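Local coordinates for protein alpha-ketoglutarate-dependent 2,4-dichlorophenoxyacetate dioxygenase (Bradyrhizobium diazoefficiens, PDB 5BKE) that probably acts as a metal- and 2-oxoglutarate-dependent dioxygenase of the TfdA family, and binds manganese together with N-oxalylglycine, at residues L19-P24 / L43-Q48; L165-S170 / G217-M222. One frame throughout, in Å; residues are numbered along the deposited sequence.

Contact 1 of 2, residues L19-P24 / L43-Q48; sequences LDLRKP and LVFHDQ
Q48 OE1 is gripped twice: L21 N donates to it at 2.9 Å, close to straight (164°), and a water lies 2.9 Å from Q48 OE1 and bridges it to D20 OD1. The L21 donor stands tilted from the carbonyl plane. The other half of the same amide works in reverse, Q48 NE2 giving a hydrogen to L19 O at 3.0 Å, with a weak second bond to H46 O. One glutamine side chain thus both accepts from and donates to the loop backbone, at L21 N and L19 O, and these opposed bonds fix the rotation of its amide. A bend at chi2 (-62°) turns CD toward the 19-24 loop. D20 OD1 also accepts from R22 N in an Asx turn inside the type I turn D20-K23 and forms a salt bridge with R22 NE through a weak, bent bond. An alanine in place of Q48 would probably leave L19 O and L21 N without these mates and open a gap beside L21 CG. Alongside this polar grip, L21 CD1 lies over one face of the F45 ring, a CH-pi contact 4.1 Å from the centroid, while L19 CD1 meets the ring edge at CE2 (3.9 Å). The loop following strand 14-17 is thereby pinned to the end of strand 42-45, with L19 resting on helix 27-40, L21 on F58 of helix 52-59, and F45 on L254 and M256 of strand 254-258.

Contact 2 of 2, residues L165-S170 / G217-M222; sequences LVCEHS and GKIASM
V166 and A220 share the shortest backbone bond between the two segments, A220 N to V166 O at 2.8 Å and nearly straight (176°). E168 N gives its hydrogen to K218 O at 3.0 Å, and G217 N gives its own to E168 O. Two CA-H...O contacts, from I219 to V166 O and from C167 to K218 O, lie between the first two of these bonds. A water accepts from V166 N and is hydrogen-bonded to S221 OG. The backbone bonds join antiparallel strands 166-169 and 216-219, the latter an outermost strand of a four-stranded sheet within the chain; C167 and I219 form a non-hydrogen-bonded pair, and past it a type I turn, I219-M222, leads toward helix 224-238. Apolar contacts gather on the C167 and I219 face, where C167 SG meets I219 CG1 at 4.1 Å, L165 CD2 touches I219 CG2, and L230 and L231 of that helix pack against the sheet. On the other face E168 and K218 lie side by side, pointing the same way, with their CD atoms 3.9 Å apart. A bend at chi3 (-73°) turns CE of K218; NZ lies 4.9 Å from E168 OE2, too far for a salt bridge though probably near enough for a mild attraction.

Contact 1 and contact 2 lie on opposite sides of the chain's centre, about 38 Å apart between centres, and use different sheets. Contact 1 is the more buried: it ties a loop to the end of a strand within the seven-stranded mixed sheet, and a side-chain amide bonds the loop backbone. Contact 2 is partly buried and joins two strands of the four-stranded sheet, so main-chain bonds carry it, with an apolar face against a helix and two oppositely charged side chains side by side on the other. Each includes a bridging water. Contact 1 is away from the annotated sites, whereas G217 of contact 2 lies about 12 Å from the side chain of H115, a manganese ligand.

Contact 1 of 2, residues L19-P24 / L43-Q48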
loop_
_atom_site.group_PDB
_atom_site.type_symbol
_atom_site.label_atom_id
_atom_site.label_comp_id
_atom_site.label_asym_id
_atom_site.label_seq_id
_atom_site.Cartn_x
_atom_site.Cartn_y
_atom_site.Cartn_z
ATOM N N LEU C 19 -32.601 -29.556 -5.741
ATOM C CA LEU C 19 -32.610 -30.396 -6.950
ATOM C C LEU C 19 -33.003 -31.830 -6.647
ATOM O O LEU C 19 -32.545 -32.418 -5.671
ATOM C CB LEU C 19 -31.252 -30.384 -7.661
ATOM C CG LEU C 19 -30.678 -29.093 -8.248
ATOM C CD1 LEU C 19 -29.335 -29.412 -8.881
ATOM C CD2 LEU C 19 -31.587 -28.429 -9.271
ATOM N N ASP C 20 -33.857 -32.384 -7.492
ATOM C CA ASP C 20 -34.285 -33.763 -7.352
ATOM C C ASP C 20 -33.616 -34.565 -8.472
ATOM O O ASP C 20 -33.977 -34.433 -9.645
ATOM C CB ASP C 20 -35.822 -33.822 -7.396
ATOM C CG ASP C 20 -36.377 -35.234 -7.529
ATOM O OD1 ASP C 20 -35.721 -36.228 -7.122
ATOM O OD2 ASP C 20 -37.510 -35.328 -8.036
ATOM N N LEU C 21 -32.636 -35.386 -8.089
ATOM C CA LEU C 21 -31.803 -36.126 -9.043
ATOM C C LEU C 21 -32.461 -37.383 -9.626
ATOM O O LEU C 21 -31.870 -38.052 -10.480
ATOM C CB LEU C 21 -30.427 -36.439 -8.435
ATOM C CG LEU C 21 -29.563 -35.260 -7.934
ATOM C CD1 LEU C 21 -28.216 -35.764 -7.435
ATOM C CD2 LEU C 21 -29.366 -34.159 -8.979
ATOM N N ARG C 22 -33.675 -37.696 -9.161
ATOM C CA ARG C 22 -34.539 -38.722 -9.773
ATOM C C ARG C 22 -35.087 -38.262 -11.119
ATOM O O ARG C 22 -35.473 -39.089 -11.959
ATOM C CB ARG C 22 -35.722 -39.044 -8.861
ATOM C CG ARG C 22 -35.415 -40.006 -7.731
ATOM C CD ARG C 22 -35.813 -39.454 -6.372
ATOM N NE ARG C 22 -37.184 -38.939 -6.307
ATOM C CZ ARG C 22 -38.238 -39.612 -5.851
ATOM N NH1 ARG C 22 -38.119 -40.867 -5.413
ATOM N NH2 ARG C 22 -39.428 -39.023 -5.834
ATOM N N LYS C 23 -35.128 -36.939 -11.301
ATOM C CA LYS C 23 -35.735 -36.301 -12.461
ATOM C C LYS C 23 -34.691 -35.601 -13.350
ATOM O O LYS C 23 -33.651 -35.157 -12.838
ATOM C CB LYS C 23 -36.785 -35.275 -11.995
ATOM C CG LYS C 23 -38.018 -35.867 -11.337
ATOM C CD LYS C 23 -38.890 -36.616 -12.344
ATOM C CE LYS C 23 -39.886 -37.528 -11.646
ATOM N NZ LYS C 23 -40.867 -36.745 -10.849
ATOM N N PRO C 24 -34.967 -35.484 -14.676
ATOM C CA PRO C 24 -34.071 -34.738 -15.566
ATOM C C PRO C 24 -33.842 -33.294 -15.113
ATOM O O PRO C 24 -34.740 -32.672 -14.504
ATOM C CB PRO C 24 -34.820 -34.745 -16.896
ATOM C CG PRO C 24 -35.626 -36.002 -16.862
ATOM C CD PRO C 24 -36.067 -36.122 -15.432
ATOM N N LEU C 43 -19.238 -31.619 -4.650
ATOM C CA LEU C 43 -20.612 -31.258 -4.357
ATOM C C LEU C 43 -21.304 -32.372 -3.586
ATOM O O LEU C 43 -21.116 -33.551 -3.884
ATOM C CB LEU C 43 -21.380 -30.897 -5.636
ATOM C CG LEU C 43 -20.971 -29.647 -6.429
ATOM C CD1 LEU C 43 -21.911 -29.467 -7.617
ATOM C CD2 LEU C 43 -20.914 -28.374 -5.569
ATOM N N VAL C 44 -22.095 -31.976 -2.586
ATOM C CA VAL C 44 -22.780 -32.892 -1.671
ATOM C C VAL C 44 -24.280 -32.678 -1.842
ATOM O O VAL C 44 -24.769 -31.559 -1.717
ATOM C CB VAL C 44 -22.356 -32.634 -0.197
ATOM C CG1 VAL C 44 -23.146 -33.506 0.783
ATOM C CG2 VAL C 44 -20.857 -32.853 -0.016
ATOM N N PHE C 45 -24.999 -33.747 -2.171
ATOM C CA PHE C 45 -26.453 -33.707 -2.288
ATOM C C PHE C 45 -26.961 -34.672 -1.233
ATOM O O PHE C 45 -26.495 -35.810 -1.167
ATOM C CB PHE C 45 -26.934 -34.194 -3.666
ATOM C CG PHE C 45 -26.535 -33.314 -4.832
ATOM C CD1 PHE C 45 -25.232 -33.347 -5.354
ATOM C CD2 PHE C 45 -27.484 -32.502 -5.460
ATOM C CE1 PHE C 45 -24.880 -32.556 -6.443
ATOM C CE2 PHE C 45 -27.134 -31.707 -6.552
ATOM C CZ PHE C 45 -25.827 -31.732 -7.040
ATOM N N HIS C 46 -27.914 -34.233 -0.419
ATOM C CA HIS C 46 -28.554 -35.122 0.558
ATOM C C HIS C 46 -29.885 -35.667 0.015
ATOM O O HIS C 46 -30.498 -35.054 -0.859
ATOM C CB HIS C 46 -28.752 -34.406 1.914
ATOM C CG HIS C 46 -27.471 -33.991 2.573
ATOM N ND1 HIS C 46 -26.524 -34.898 2.998
ATOM C CD2 HIS C 46 -26.979 -32.767 2.880
ATOM C CE1 HIS C 46 -25.506 -34.252 3.540
ATOM N NE2 HIS C 46 -25.759 -32.958 3.485
ATOM N N ASP C 47 -30.314 -36.819 0.541
ATOM C CA ASP C 47 -31.634 -37.404 0.233
ATOM C C ASP C 47 -31.879 -37.535 -1.272
ATOM O O ASP C 47 -32.827 -36.968 -1.822
ATOM C CB ASP C 47 -32.770 -36.605 0.911
ATOM C CG ASP C 47 -32.514 -36.360 2.389
ATOM O OD1 ASP C 47 -32.548 -37.339 3.170
ATOM O OD2 ASP C 47 -32.275 -35.183 2.768
ATOM N N GLN C 48 -30.991 -38.264 -1.939
ATOM C CA GLN C 48 -31.146 -38.525 -3.364
ATOM C C GLN C 48 -31.324 -40.022 -3.578
ATOM O O GLN C 48 -30.375 -40.733 -3.916
ATOM C CB GLN C 48 -29.978 -37.942 -4.168
ATOM C CG GLN C 48 -29.799 -36.431 -4.039
ATOM C CD GLN C 48 -30.977 -35.604 -4.540
ATOM O OE1 GLN C 48 -31.731 -36.022 -5.417
ATOM N NE2 GLN C 48 -31.133 -34.406 -3.977
HETATM O O HOH W 1 -34.450 -36.825 -4.716
#

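Contact 2 of 2, residues L165-S170 / G217-M222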
loop_
_atom_site.group_PDB
_atom_site.type_symbol
_atom_site.label_atom_id
_atom_site.label_comp_id
_atom_site.label_asym_id
_atom_site.label_seq_id
_atom_site.Cartn_x
_atom_site.Cartn_y
_atom_site.Cartn_z
ATOM N N LEU C 165 7.623 -31.550 -14.279
ATOM C CA LEU C 165 7.763 -32.960 -13.917
ATOM C C LEU C 165 6.594 -33.841 -14.390
ATOM O O LEU C 165 5.433 -33.407 -14.431
ATOM C CB LEU C 165 8.017 -33.111 -12.414
ATOM C CG LEU C 165 9.313 -32.503 -11.846
ATOM C CD1 LEU C 165 9.434 -32.811 -10.356
ATOM C CD2 LEU C 165 10.562 -32.961 -12.597
ATOM N N VAL C 166 6.930 -35.066 -14.782
ATOM C CA VAL C 166 5.956 -36.039 -15.275
ATOM C C VAL C 166 5.997 -37.290 -14.385
ATOM O O VAL C 166 7.081 -37.802 -14.062
ATOM C CB VAL C 166 6.202 -36.379 -16.777
ATOM C CG1 VAL C 166 5.282 -37.483 -17.271
ATOM C CG2 VAL C 166 6.000 -35.146 -17.656
ATOM N N CYS C 167 4.809 -37.767 -13.997
ATOM C CA CYS C 167 4.661 -39.000 -13.203
ATOM C C CYS C 167 4.163 -40.172 -14.052
ATOM O O CYS C 167 3.396 -39.981 -14.993
ATOM C CB CYS C 167 3.693 -38.778 -12.035
ATOM S SG CYS C 167 4.109 -37.433 -10.895
ATOM N N GLU C 168 4.598 -41.378 -13.695
ATOM C CA GLU C 168 4.082 -42.620 -14.270
ATOM C C GLU C 168 3.008 -43.208 -13.354
ATOM O O GLU C 168 3.282 -43.539 -12.198
ATOM C CB GLU C 168 5.213 -43.631 -14.502
ATOM C CG GLU C 168 6.262 -43.138 -15.484
ATOM C CD GLU C 168 7.219 -44.210 -15.998
ATOM O OE1 GLU C 168 6.950 -45.428 -15.835
ATOM O OE2 GLU C 168 8.248 -43.811 -16.593
ATOM N N HIS C 169 1.788 -43.306 -13.873
ATOM C CA HIS C 169 0.656 -43.821 -13.109
ATOM C C HIS C 169 0.284 -45.233 -13.570
ATOM O O HIS C 169 0.154 -45.490 -14.775
ATOM C CB HIS C 169 -0.578 -42.950 -13.293
ATOM C CG HIS C 169 -0.482 -41.581 -12.692
ATOM N ND1 HIS C 169 -1.337 -41.149 -11.700
ATOM C CD2 HIS C 169 0.318 -40.526 -12.984
ATOM C CE1 HIS C 169 -1.059 -39.893 -11.399
ATOM N NE2 HIS C 169 -0.064 -39.489 -12.170
ATOM N N SER C 170 0.088 -46.125 -12.600
ATOM C CA SER C 170 -0.379 -47.484 -12.838
ATOM C C SER C 170 -1.090 -48.030 -11.602
ATOM O O SER C 170 -0.654 -47.779 -10.467
ATOM C CB SER C 170 0.802 -48.397 -13.175
ATOM O OG SER C 170 0.389 -49.746 -13.283
ATOM N N GLY C 217 3.822 -43.815 -9.152
ATOM C CA GLY C 217 4.875 -44.558 -8.482
ATOM C C GLY C 217 6.281 -44.101 -8.776
ATOM O O GLY C 217 7.219 -44.557 -8.127
ATOM N N LYS C 218 6.439 -43.217 -9.758
ATOM C CA LYS C 218 7.732 -42.570 -10.007
ATOM C C LYS C 218 7.577 -41.261 -10.778
ATOM O O LYS C 218 6.564 -41.036 -11.448
ATOM C CB LYS C 218 8.713 -43.523 -10.720
ATOM C CG LYS C 218 8.470 -43.716 -12.211
ATOM C CD LYS C 218 9.591 -44.508 -12.877
ATOM C CE LYS C 218 10.875 -43.698 -13.021
ATOM N NZ LYS C 218 11.986 -44.546 -13.533
ATOM N N ILE C 219 8.591 -40.406 -10.653
ATOM C CA ILE C 219 8.763 -39.244 -11.515
ATOM C C ILE C 219 9.752 -39.640 -12.618
ATOM O O ILE C 219 10.823 -40.187 -12.336
ATOM C CB ILE C 219 9.209 -37.992 -10.713
ATOM C CG1 ILE C 219 8.083 -37.553 -9.758
ATOM C CG2 ILE C 219 9.598 -36.852 -11.654
ATOM C CD1 ILE C 219 8.496 -36.622 -8.631
ATOM N N ALA C 220 9.364 -39.358 -13.859
ATOM C CA ALA C 220 10.069 -39.776 -15.069
ATOM C C ALA C 220 11.540 -39.374 -15.111
ATOM O O ALA C 220 12.387 -40.193 -15.456
ATOM C CB ALA C 220 9.345 -39.243 -16.301
ATOM N N SER C 221 11.839 -38.125 -14.757
ATOM C CA SER C 221 13.195 -37.585 -14.900
ATOM C C SER C 221 14.097 -37.825 -13.685
ATOM O O SER C 221 15.262 -37.419 -13.685
ATOM C CB SER C 221 13.137 -36.091 -15.243
ATOM O OG SER C 221 12.441 -35.354 -14.246
ATOM N N MET C 222 13.562 -38.487 -12.661
ATOM C CA MET C 222 14.286 -38.704 -11.404
ATOM C C MET C 222 14.494 -40.192 -11.114
ATOM O O MET C 222 13.839 -41.049 -11.718
ATOM C CB MET C 222 13.545 -38.035 -10.232
ATOM C CG MET C 222 13.423 -36.522 -10.337
ATOM S SD MET C 222 12.256 -35.804 -9.161
ATOM C CE MET C 222 13.183 -35.868 -7.627
HETATM O O HOH W 2 9.753 -35.680 -15.260
#